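Local coordinates for viral macrophage inflammatory protein-II (PDB 2FHT) that binds a wide range of chemokine receptors, including human CXCR4, and blocks infection by several strains of HIV-1, at residues A[56-59]-A[60-64]. Sequence-based numbering, arbitrary orientation.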
# COMPACT_ATOMS: atom_id res chain seq x y z
N LYS A 56 -11.41 -0.78 1.55
CA LYS A 56 -11.72 -0.27 2.88
C LYS A 56 -11.66 1.25 2.93
O LYS A 56 -10.76 1.89 2.38
CB LYS A 56 -10.79 -0.90 3.92
CG LYS A 56 -11.28 -2.28 4.41
CD LYS A 56 -11.87 -3.13 3.29
CE LYS A 56 -12.25 -4.52 3.74
NZ LYS A 56 -13.29 -4.53 4.80
N ASP A 57 -12.66 1.83 3.59
CA ASP A 57 -12.76 3.27 3.72
C ASP A 57 -11.57 3.92 4.37
O ASP A 57 -11.16 5.00 3.95
CB ASP A 57 -14.03 3.66 4.46
CG ASP A 57 -15.28 3.25 3.71
OD1 ASP A 57 -16.23 2.78 4.37
OD2 ASP A 57 -15.29 3.40 2.46
N TRP A 58 -11.03 3.31 5.42
CA TRP A 58 -9.89 3.91 6.07
C TRP A 58 -8.69 3.98 5.13
O TRP A 58 -7.95 4.96 5.16
CB TRP A 58 -9.53 3.22 7.41
CG TRP A 58 -8.99 1.80 7.35
CD1 TRP A 58 -9.72 0.65 7.48
CD2 TRP A 58 -7.60 1.39 7.29
NE1 TRP A 58 -8.88 -0.45 7.53
CE2 TRP A 58 -7.58 -0.02 7.42
CE3 TRP A 58 -6.38 2.07 7.15
CZ2 TRP A 58 -6.38 -0.76 7.41
CZ3 TRP A 58 -5.20 1.34 7.15
CH2 TRP A 58 -5.21 -0.06 7.28
N VAL A 59 -8.51 2.99 4.27
CA VAL A 59 -7.35 3.02 3.39
C VAL A 59 -7.51 4.05 2.29
O VAL A 59 -6.54 4.70 1.91
CB VAL A 59 -6.96 1.64 2.79
CG1 VAL A 59 -7.02 0.56 3.82
CG2 VAL A 59 -7.77 1.32 1.61
N LYS A 60 -8.73 4.21 1.79
CA LYS A 60 -9.01 5.19 0.74
C LYS A 60 -8.82 6.59 1.30
O LYS A 60 -8.45 7.51 0.58
CB LYS A 60 -10.42 4.97 0.19
CG LYS A 60 -10.57 3.58 -0.40
CD LYS A 60 -11.72 3.47 -1.38
CE LYS A 60 -12.99 3.15 -0.67
NZ LYS A 60 -14.04 2.86 -1.67
N LYS A 61 -9.00 6.69 2.61
CA LYS A 61 -8.83 7.92 3.37
C LYS A 61 -7.35 8.22 3.42
O LYS A 61 -6.90 9.35 3.19
CB LYS A 61 -9.35 7.70 4.80
CG LYS A 61 -10.30 8.75 5.31
CD LYS A 61 -10.87 8.29 6.64
CE LYS A 61 -11.61 6.96 6.51
NZ LYS A 61 -12.06 6.42 7.83
N LEU A 62 -6.56 7.21 3.77
CA LEU A 62 -5.12 7.40 3.82
C LEU A 62 -4.58 7.71 2.42
O LEU A 62 -3.61 8.44 2.27
CB LEU A 62 -4.43 6.15 4.38
CG LEU A 62 -4.51 5.95 5.90
CD1 LEU A 62 -3.99 4.58 6.28
CD2 LEU A 62 -3.73 7.06 6.60
N MET A 63 -5.19 7.10 1.41
CA MET A 63 -4.77 7.32 0.04
C MET A 63 -5.00 8.79 -0.33
O MET A 63 -4.21 9.37 -1.08
CB MET A 63 -5.53 6.39 -0.90
CG MET A 63 -5.08 4.95 -0.81
SD MET A 63 -6.25 3.79 -1.57
CE MET A 63 -6.05 4.11 -3.29
N GLN A 64 -6.06 9.37 0.22
CA GLN A 64 -6.39 10.78 -0.01
C GLN A 64 -5.36 11.65 0.68
O GLN A 64 -4.75 12.51 0.07
CB GLN A 64 -7.73 11.15 0.61
CG GLN A 64 -8.98 10.73 -0.12
CD GLN A 64 -10.22 11.39 0.49
OE1 GLN A 64 -11.24 11.52 -0.17
NE2 GLN A 64 -10.11 11.88 1.72
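The carbonyl oxygen W58 O takes two backbone N-H groups, a firm bond from L62 N at 3.0 Å and a weak, more bent one from K61 N at 3.3 Å. Around it the first turns of an alpha helix are laid down in successive i to i+4 bonds. K60 N reaches K56 O, the acceptor at the N-cap position; K61 N follows to D57 O, and M63 N to V59 O over just 2.8 Å. With CG of W58 lodged between its own backbone N and carbonyl carbon (chi1 68°), the indole lies back against V59, whose CG1 sits 3.5 Å above the ring plane over its centre. The neighbour one turn on meets the ring differently: L62 CD1 comes in at the edge, near the plane, 3.6 Å from W58 CZ3. This is the C-terminal helix of the chemokine fold, which lies across a three-stranded antiparallel sheet, and V59 and L62 both rest on F42 of strand 39-44. W58 and L62 also touch L20 of the N-loop, which runs between the adjacent cysteines and strand 25-30, while M63 packs on V40. On the exposed flank, D57 OD2 stays 4.3 Å from K60 NZ, too far for a salt bridge, though the opposite charges probably still attract. K61 turns back on itself about its CG-CD bond instead (chi3 -59°), which carries CE over the first turn to within 3.5 Å of W58 CA.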